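Local coordinates for vacuolar protein sorting 29 (Cryptosporidium parvum, PDB 2A22) that probably serves in vesicular protein sorting and transport as a VPS29-family protein built on a calcineurin-like phosphoesterase fold, at residues A[57-71]-A[80-93]. Sequence-based numbering, arbitrary orientation.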
ATOM      1  N   ASN A  57       3.088  -7.640 -10.665  1.00 16.82           N
ATOM      2  CA  ASN A  57       2.019  -8.616 -10.847  1.00 17.52           C
ATOM      3  C   ASN A  57       1.035  -8.661  -9.667  1.00 17.14           C
ATOM      4  O   ASN A  57       0.136  -9.501  -9.644  1.00 18.34           O
ATOM      5  CB  ASN A  57       2.569 -10.024 -11.207  1.00 14.30           C
ATOM      6  CG  ASN A  57       3.305 -10.665 -10.054  1.00 15.83           C
ATOM      7  OD1 ASN A  57       3.882  -9.976  -9.216  1.00 17.72           O
ATOM      8  ND2 ASN A  57       3.249 -11.989  -9.966  1.00 16.34           N
ATOM      9  N   TYR A  58       1.221  -7.751  -8.705  1.00 18.93           N
ATOM     10  CA  TYR A  58       0.295  -7.544  -7.576  1.00 19.10           C
ATOM     11  C   TYR A  58       0.312  -6.087  -7.134  1.00 19.98           C
ATOM     12  O   TYR A  58       1.353  -5.456  -7.121  1.00 19.96           O
ATOM     13  CB  TYR A  58       0.674  -8.386  -6.363  1.00 20.00           C
ATOM     14  CG  TYR A  58       0.342  -9.854  -6.457  1.00 21.55           C
ATOM     15  CD1 TYR A  58       1.244 -10.752  -7.051  1.00 21.36           C
ATOM     16  CD2 TYR A  58      -0.863 -10.353  -5.927  1.00 22.63           C
ATOM     17  CE1 TYR A  58       0.964 -12.130  -7.136  1.00 21.05           C
ATOM     18  CE2 TYR A  58      -1.163 -11.727  -6.010  1.00 23.22           C
ATOM     19  CZ  TYR A  58      -0.237 -12.604  -6.616  1.00 20.69           C
ATOM     20  OH  TYR A  58      -0.512 -13.951  -6.706  1.00 20.98           O
ATOM     21  N   VAL A  59      -0.862  -5.573  -6.784  1.00 20.26           N
ATOM     22  CA  VAL A  59      -1.013  -4.253  -6.226  1.00 17.04           C
ATOM     23  C   VAL A  59      -1.802  -4.455  -4.961  1.00 17.29           C
ATOM     24  O   VAL A  59      -2.855  -5.053  -5.008  1.00 16.55           O
ATOM     25  CB  VAL A  59      -1.819  -3.297  -7.156  1.00 16.95           C
ATOM     26  CG1 VAL A  59      -2.052  -1.912  -6.476  1.00 13.10           C
ATOM     27  CG2 VAL A  59      -1.129  -3.114  -8.488  1.00 13.56           C
ATOM     28  N   LEU A  60      -1.262  -3.989  -3.828  1.00 16.83           N
ATOM     29  CA  LEU A  60      -1.999  -3.948  -2.563  1.00 16.93           C
ATOM     30  C   LEU A  60      -2.189  -2.503  -2.133  1.00 15.58           C
ATOM     31  O   LEU A  60      -1.252  -1.808  -1.740  1.00 14.82           O
ATOM     32  CB  LEU A  60      -1.308  -4.766  -1.476  1.00 17.76           C
ATOM     33  CG  LEU A  60      -0.896  -6.191  -1.878  1.00 21.24           C
ATOM     34  CD1 LEU A  60      -0.086  -6.830  -0.739  1.00 14.32           C
ATOM     35  CD2 LEU A  60      -2.103  -7.023  -2.256  1.00 21.31           C
ATOM     36  N   CYS A  61      -3.414  -2.041  -2.245  1.00 17.68           N
ATOM     37  CA  CYS A  61      -3.699  -0.626  -2.054  1.00 15.34           C
ATOM     38  C   CYS A  61      -4.372  -0.393  -0.722  1.00 16.03           C
ATOM     39  O   CYS A  61      -5.396  -1.011  -0.431  1.00 17.44           O
ATOM     40  CB  CYS A  61      -4.575  -0.106  -3.191  1.00 18.78           C
ATOM     41  SG  CYS A  61      -5.064   1.619  -2.943  1.00 17.77           S
ATOM     42  N   THR A  62      -3.797   0.513   0.077  1.00 16.81           N
ATOM     43  CA  THR A  62      -4.225   0.734   1.465  1.00 18.08           C
ATOM     44  C   THR A  62      -5.511   1.583   1.611  1.00 18.71           C
ATOM     45  O   THR A  62      -5.977   1.811   2.730  1.00 18.29           O
ATOM     46  CB  THR A  62      -3.096   1.355   2.281  1.00 17.17           C
ATOM     47  OG1 THR A  62      -2.600   2.533   1.595  1.00 19.09           O
ATOM     48  CG2 THR A  62      -1.957   0.295   2.476  1.00 12.30           C
ATOM     49  N   GLY A  63      -6.072   2.020   0.491  1.00 15.43           N
ATOM     50  CA  GLY A  63      -7.298   2.794   0.510  1.00 17.33           C
ATOM     51  C   GLY A  63      -7.074   4.290   0.373  1.00 17.64           C
ATOM     52  O   GLY A  63      -5.957   4.747   0.069  1.00 16.63           O
ATOM     53  N   ASN A  64      -8.141   5.053   0.596  1.00 15.64           N
ATOM     54  CA  ASN A  64      -8.141   6.484   0.268  1.00 16.53           C
ATOM     55  C   ASN A  64      -7.603   6.814  -1.128  1.00 15.89           C
ATOM     56  O   ASN A  64      -6.825   7.767  -1.314  1.00 16.68           O
ATOM     57  CB  ASN A  64      -7.477   7.310   1.372  1.00 14.92           C
ATOM     58  CG  ASN A  64      -8.394   7.510   2.548  1.00 16.11           C
ATOM     59  OD1 ASN A  64      -9.582   7.189   2.471  1.00 18.79           O
ATOM     60  ND2 ASN A  64      -7.860   8.028   3.647  1.00 21.13           N
ATOM     61  N   VAL A  65      -7.991   5.979  -2.090  1.00 15.18           N
ATOM     62  CA  VAL A  65      -7.839   6.293  -3.514  1.00 16.85           C
ATOM     63  C   VAL A  65      -8.735   7.493  -3.867  1.00 18.67           C
ATOM     64  O   VAL A  65      -8.291   8.405  -4.562  1.00 17.95           O
ATOM     65  CB  VAL A  65      -8.221   5.083  -4.384  1.00 16.82           C
ATOM     66  CG1 VAL A  65      -8.136   5.436  -5.859  1.00 17.49           C
ATOM     67  CG2 VAL A  65      -7.321   3.878  -4.044  1.00 15.84           C
ATOM     68  N   CYS A  66      -9.989   7.456  -3.371  1.00 17.97           N
ATOM     69  CA  CYS A  66     -10.976   8.561  -3.423  1.00 17.02           C
ATOM     70  C   CYS A  66     -11.537   8.915  -4.800  1.00 17.31           C
ATOM     71  O   CYS A  66     -12.634   9.463  -4.901  1.00 18.55           O
ATOM     72  CB  CYS A  66     -10.430   9.826  -2.739  1.00 18.67           C
ATOM     73  SG  CYS A  66      -9.984   9.609  -1.000  1.00 17.13           S
ATOM     74  N   SER A  67     -10.783   8.611  -5.849  1.00 18.41           N
ATOM     75  CA  SER A  67     -11.162   8.939  -7.221  1.00 18.85           C
ATOM     76  C   SER A  67     -11.403   7.669  -8.025  1.00 19.40           C
ATOM     77  O   SER A  67     -10.496   6.809  -8.155  1.00 18.99           O
ATOM     78  CB  SER A  67     -10.043   9.750  -7.893  1.00 18.22           C
ATOM     79  OG  SER A  67     -10.180   9.729  -9.298  1.00 20.14           O
ATOM     80  N   GLN A  68     -12.596   7.560  -8.602  1.00 18.81           N
ATOM     81  CA  GLN A  68     -12.940   6.369  -9.370  1.00 18.87           C
ATOM     82  C   GLN A  68     -12.014   6.198 -10.557  1.00 19.40           C
ATOM     83  O   GLN A  68     -11.663   5.070 -10.901  1.00 20.65           O
ATOM     84  CB  GLN A  68     -14.391   6.370  -9.844  1.00 17.86           C
ATOM     85  CG  GLN A  68     -14.835   4.988 -10.484  1.00 15.98           C
ATOM     86  CD  GLN A  68     -14.750   3.826  -9.486  1.00 20.97           C
ATOM     87  OE1 GLN A  68     -14.662   4.052  -8.276  1.00 19.75           O
ATOM     88  NE2 GLN A  68     -14.807   2.575  -9.987  1.00 16.30           N
ATOM     89  N   GLU A  69     -11.632   7.316 -11.178  1.00 20.13           N
ATOM     90  CA  GLU A  69     -10.639   7.317 -12.243  1.00 22.81           C
ATOM     91  C   GLU A  69      -9.337   6.636 -11.771  1.00 19.65           C
ATOM     92  O   GLU A  69      -8.722   5.887 -12.533  1.00 19.70           O
ATOM     93  CB  GLU A  69     -10.362   8.755 -12.730  1.00 23.15           C
ATOM     94  CG  GLU A  69      -9.282   8.841 -13.819  1.00 29.18           C
ATOM     95  CD  GLU A  69      -8.739  10.262 -14.084  1.00 32.18           C
ATOM     96  OE1 GLU A  69      -9.473  11.250 -13.901  1.00 36.42           O
ATOM     97  OE2 GLU A  69      -7.553  10.383 -14.482  1.00 41.66           O
ATOM     98  N   TYR A  70      -8.929   6.871 -10.517  1.00 16.94           N
ATOM     99  CA  TYR A  70      -7.682   6.278 -10.015  1.00 16.82           C
ATOM    100  C   TYR A  70      -7.855   4.800  -9.561  1.00 18.16           C
ATOM    101  O   TYR A  70      -6.940   3.985  -9.698  1.00 19.42           O
ATOM    102  CB  TYR A  70      -7.002   7.207  -8.989  1.00 16.35           C
ATOM    103  CG  TYR A  70      -6.238   8.288  -9.719  1.00 15.88           C
ATOM    104  CD1 TYR A  70      -6.894   9.392 -10.295  1.00 16.41           C
ATOM    105  CD2 TYR A  70      -4.876   8.143  -9.951  1.00 17.21           C
ATOM    106  CE1 TYR A  70      -6.179  10.350 -11.049  1.00 14.90           C
ATOM    107  CE2 TYR A  70      -4.175   9.067 -10.688  1.00 20.89           C
ATOM    108  CZ  TYR A  70      -4.823  10.170 -11.216  1.00 15.95           C
ATOM    109  OH  TYR A  70      -4.077  11.075 -11.907  1.00 21.85           O
ATOM    110  N   VAL A  71      -9.051   4.452  -9.084  1.00 17.46           N
ATOM    111  CA  VAL A  71      -9.436   3.052  -8.950  1.00 17.25           C
ATOM    112  C   VAL A  71      -9.220   2.312 -10.284  1.00 19.17           C
ATOM    113  O   VAL A  71      -8.585   1.250 -10.342  1.00 17.03           O
ATOM    114  CB  VAL A  71     -10.889   2.909  -8.464  1.00 17.85           C
ATOM    115  CG1 VAL A  71     -11.362   1.466  -8.621  1.00 15.45           C
ATOM    116  CG2 VAL A  71     -11.026   3.374  -6.983  1.00 18.56           C
ATOM    117  N   ASN A  80      -4.071  -8.877 -10.636  1.00 22.08           N
ATOM    118  CA  ASN A  80      -4.221  -8.972  -9.157  1.00 23.05           C
ATOM    119  C   ASN A  80      -4.106  -7.637  -8.395  1.00 22.37           C
ATOM    120  O   ASN A  80      -3.011  -7.232  -7.964  1.00 23.08           O
ATOM    121  CB  ASN A  80      -3.274 -10.041  -8.558  1.00 23.38           C
ATOM    122  CG  ASN A  80      -3.391 -11.394  -9.285  1.00 28.33           C
ATOM    123  OD1 ASN A  80      -4.490 -11.819  -9.613  1.00 29.57           O
ATOM    124  ND2 ASN A  80      -2.260 -12.040  -9.561  1.00 28.64           N
ATOM    125  N   VAL A  81      -5.237  -6.957  -8.259  1.00 20.36           N
ATOM    126  CA  VAL A  81      -5.281  -5.633  -7.645  1.00 21.28           C
ATOM    127  C   VAL A  81      -6.283  -5.625  -6.481  1.00 22.00           C
ATOM    128  O   VAL A  81      -7.490  -5.782  -6.692  1.00 22.03           O
ATOM    129  CB  VAL A  81      -5.636  -4.544  -8.670  1.00 21.71           C
ATOM    130  CG1 VAL A  81      -5.784  -3.195  -7.981  1.00 23.40           C
ATOM    131  CG2 VAL A  81      -4.542  -4.469  -9.768  1.00 22.79           C
ATOM    132  N   TYR A  82      -5.763  -5.466  -5.265  1.00 17.36           N
ATOM    133  CA  TYR A  82      -6.569  -5.435  -4.055  1.00 17.70           C
ATOM    134  C   TYR A  82      -6.607  -4.025  -3.497  1.00 16.87           C
ATOM    135  O   TYR A  82      -5.550  -3.406  -3.257  1.00 17.75           O
ATOM    136  CB  TYR A  82      -5.975  -6.401  -3.002  1.00 18.74           C
ATOM    137  CG  TYR A  82      -5.956  -7.833  -3.512  1.00 19.83           C
ATOM    138  CD1 TYR A  82      -7.018  -8.673  -3.247  1.00 21.36           C
ATOM    139  CD2 TYR A  82      -4.897  -8.327  -4.306  1.00 21.25           C
ATOM    140  CE1 TYR A  82      -7.057  -9.969  -3.724  1.00 24.11           C
ATOM    141  CE2 TYR A  82      -4.917  -9.650  -4.801  1.00 21.25           C
ATOM    142  CZ  TYR A  82      -6.017 -10.458  -4.491  1.00 27.37           C
ATOM    143  OH  TYR A  82      -6.131 -11.766  -4.930  1.00 29.73           O
ATOM    144  N   ILE A  83      -7.820  -3.527  -3.266  1.00 14.85           N
ATOM    145  CA  ILE A  83      -8.042  -2.197  -2.716  1.00 15.76           C
ATOM    146  C   ILE A  83      -8.955  -2.317  -1.535  1.00 17.45           C
ATOM    147  O   ILE A  83     -10.037  -2.943  -1.607  1.00 20.59           O
ATOM    148  CB  ILE A  83      -8.676  -1.253  -3.763  1.00 16.10           C
ATOM    149  CG1 ILE A  83      -7.733  -1.103  -4.981  1.00 18.86           C
ATOM    150  CG2 ILE A  83      -9.036   0.105  -3.134  1.00 15.66           C
ATOM    151  CD1 ILE A  83      -8.375  -0.453  -6.259  1.00 18.72           C
ATOM    152  N   VAL A  84      -8.527  -1.746  -0.418  1.00 17.89           N
ATOM    153  CA  VAL A  84      -9.386  -1.725   0.750  1.00 16.10           C
ATOM    154  C   VAL A  84      -9.983  -0.323   0.935  1.00 17.77           C
ATOM    155  O   VAL A  84      -9.448   0.669   0.437  1.00 14.70           O
ATOM    156  CB  VAL A  84      -8.669  -2.227   2.023  1.00 15.39           C
ATOM    157  CG1 VAL A  84      -8.321  -3.707   1.851  1.00 15.05           C
ATOM    158  CG2 VAL A  84      -7.420  -1.356   2.351  1.00 11.68           C
ATOM    159  N   SER A  85     -11.101  -0.268   1.635  1.00 18.55           N
ATOM    160  CA  SER A  85     -11.775   0.983   1.954  1.00 22.64           C
ATOM    161  C   SER A  85     -11.031   1.836   2.997  1.00 20.24           C
ATOM    162  O   SER A  85     -10.673   1.349   4.078  1.00 23.43           O
ATOM    163  CB  SER A  85     -13.177   0.658   2.487  1.00 22.56           C
ATOM    164  OG  SER A  85     -13.954   1.833   2.445  1.00 35.40           O
ATOM    165  N   GLY A  86     -10.811   3.105   2.683  1.00 20.45           N
ATOM    166  CA  GLY A  86     -10.299   4.061   3.662  1.00 19.14           C
ATOM    167  C   GLY A  86     -11.374   4.981   4.209  1.00 21.64           C
ATOM    168  O   GLY A  86     -12.518   4.882   3.818  1.00 22.93           O
ATOM    169  N   ASP A  87     -11.003   5.887   5.109  1.00 24.39           N
ATOM    170  CA  ASP A  87     -11.969   6.777   5.776  1.00 27.85           C
ATOM    171  C   ASP A  87     -12.507   7.918   4.890  1.00 27.80           C
ATOM    172  O   ASP A  87     -13.487   8.532   5.232  1.00 25.37           O
ATOM    173  CB  ASP A  87     -11.377   7.365   7.070  1.00 28.16           C
ATOM    174  CG  ASP A  87     -10.132   8.198   6.831  1.00 32.26           C
ATOM    175  OD1 ASP A  87      -9.231   7.790   6.076  1.00 40.99           O
ATOM    176  OD2 ASP A  87     -10.025   9.283   7.418  1.00 41.72           O
ATOM    177  N   LEU A  88     -11.854   8.196   3.765  1.00 28.35           N
ATOM    178  CA  LEU A  88     -12.279   9.281   2.883  1.00 28.52           C
ATOM    179  C   LEU A  88     -12.847   8.768   1.569  1.00 27.33           C
ATOM    180  O   LEU A  88     -13.103   9.549   0.645  1.00 28.55           O
ATOM    181  CB  LEU A  88     -11.107  10.230   2.607  1.00 29.04           C
ATOM    182  CG  LEU A  88     -10.605  11.112   3.762  1.00 33.45           C
ATOM    183  CD1 LEU A  88      -9.426  11.977   3.298  1.00 32.92           C
ATOM    184  CD2 LEU A  88     -11.729  12.007   4.347  1.00 36.19           C
ATOM    185  N   ASP A  89     -13.040   7.455   1.484  1.00 27.05           N
ATOM    186  CA  ASP A  89     -13.522   6.845   0.263  1.00 26.25           C
ATOM    187  C   ASP A  89     -15.038   6.967   0.270  1.00 28.96           C
ATOM    188  O   ASP A  89     -15.727   6.257   0.979  1.00 32.09           O
ATOM    189  CB  ASP A  89     -13.040   5.387   0.146  1.00 25.62           C
ATOM    190  CG  ASP A  89     -11.565   5.274  -0.288  1.00 23.32           C
ATOM    191  OD1 ASP A  89     -11.117   6.066  -1.142  1.00 21.57           O
ATOM    192  OD2 ASP A  89     -10.854   4.362   0.192  1.00 21.98           O
ATOM    193  N   SER A  90     -15.557   7.921  -0.488  1.00 30.32           N
ATOM    194  CA  SER A  90     -16.997   8.185  -0.453  1.00 30.49           C
ATOM    195  C   SER A  90     -17.603   8.118  -1.853  1.00 27.69           C
ATOM    196  O   SER A  90     -18.806   8.042  -1.977  1.00 29.13           O
ATOM    197  CB  SER A  90     -17.280   9.553   0.182  1.00 28.00           C
ATOM    198  OG  SER A  90     -16.739  10.574  -0.636  1.00 27.92           O
ATOM    199  N   ALA A  91     -16.760   8.114  -2.885  1.00 24.88           N
ATOM    200  CA  ALA A  91     -17.223   8.223  -4.266  1.00 22.52           C
ATOM    201  C   ALA A  91     -16.558   7.200  -5.203  1.00 22.91           C
ATOM    202  O   ALA A  91     -16.286   7.476  -6.382  1.00 19.73           O
ATOM    203  CB  ALA A  91     -17.013   9.646  -4.773  1.00 24.16           C
ATOM    204  N   ILE A  92     -16.298   6.009  -4.678  1.00 20.78           N
ATOM    205  CA  ILE A  92     -15.638   4.987  -5.467  1.00 20.90           C
ATOM    206  C   ILE A  92     -16.458   3.731  -5.402  1.00 20.41           C
ATOM    207  O   ILE A  92     -17.227   3.542  -4.458  1.00 20.13           O
ATOM    208  CB  ILE A  92     -14.137   4.719  -5.055  1.00 20.50           C
ATOM    209  CG1 ILE A  92     -14.010   4.218  -3.613  1.00 20.40           C
ATOM    210  CG2 ILE A  92     -13.297   5.945  -5.222  1.00 16.01           C
ATOM    211  CD1 ILE A  92     -12.559   3.842  -3.230  1.00 18.37           C
ATOM    212  N   PHE A  93     -16.247   2.885  -6.405  1.00 20.11           N
ATOM    213  CA  PHE A  93     -17.070   1.738  -6.694  1.00 22.08           C
ATOM    214  C   PHE A  93     -16.128   0.569  -6.996  1.00 22.23           C
ATOM    215  O   PHE A  93     -15.258   0.691  -7.833  1.00 23.63           O
ATOM    216  CB  PHE A  93     -17.950   2.058  -7.913  1.00 23.07           C
ATOM    217  CG  PHE A  93     -18.647   0.866  -8.502  1.00 24.99           C
ATOM    218  CD1 PHE A  93     -19.809   0.359  -7.911  1.00 19.95           C
ATOM    219  CD2 PHE A  93     -18.155   0.267  -9.668  1.00 21.50           C
ATOM    220  CE1 PHE A  93     -20.469  -0.744  -8.461  1.00 26.16           C
ATOM    221  CE2 PHE A  93     -18.792  -0.837 -10.233  1.00 24.93           C
ATOM    222  CZ  PHE A  93     -19.954  -1.350  -9.642  1.00 24.25           C
TER
HETATM  223  O   HOH W   1      -1.530  -9.724 -11.669  1.00 23.14           O
HETATM  224  O   HOH W   2      -0.617 -14.856  -9.908  1.00 38.14           O
HETATM  225  O   HOH W   3      -9.827   3.130  -1.868  1.00 25.33           O
HETATM  226  O   HOH W   4     -14.192   9.417  -2.518  1.00 16.68           O
HETATM  227  O   HOH W   5     -14.857   9.163  -7.733  1.00 21.45           O
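Asp89, in the loop after strand 81-83, turns its carboxylate to Asn64 and Cys66 and fastens three backbone N-H groups. Its OD2 accepts from Asn64 N at 2.8 Å and, on the same face of the carboxylate plane, from Gly86 N within its own loop; its OD1 takes Cys66 N at 2.9 Å, nearly along the C-O axis. A short acid suits this place because both oxygens find amide donors, and a water also donates to OD2.

Beside it, the Asn64 amide suits its place by offering an acceptor and a donor together. OD1 accepts from Leu88 N (2.8 Å), while ND2 gives a fairly straight bond to Asp87 OD1, the acceptor lying close to the amide plane, and a weak one to Asp33 OD1. Gly63 CA lies 3.0 Å from Val84 O and Gly86 runs beside Asn64 OD1, approaches that suit residues without a side chain; the positive phi of Gly63 (99°) also favours glycine.

Farther along, Gln68 grips the backbone of Phe93 twice, its amide matching the N-H and C=O of one residue: Phe93 N donates to OE1 (2.7 Å) from above the carbonyl plane, and NE2 donates to Phe93 O, in its carbonyl plane on a lone pair. A bend at chi2 (62°) brings the amide alongside that backbone. Val71 CG2 packs on Ile92 CG2 nearby.

Behind the loops, strands 58-61 and 81-83 run parallel, joined by backbone bonds such as Tyr82 N to Val59 O at 2.9 Å. Val59 and Val81 lie side by side on one face, with Cys61 CB against Ile83 CG1 next along; Leu60 lays CD2 against Tyr82 on the other, where strand 106-111 touches both. Just ahead of Val81, Asn80 ND2 lies over one face of the Tyr58 ring, 3.6 Å above its plane and toward the rim.

Asp87 also bonds weakly to His120 and His149, possibly a vacant metal site. Strand 58-61, helix 68-77 and strand 81-83 form a beta-alpha-beta crossover, with loops after its parallel strands bordering that possible site, as in calcineurin-like phosphoesterases.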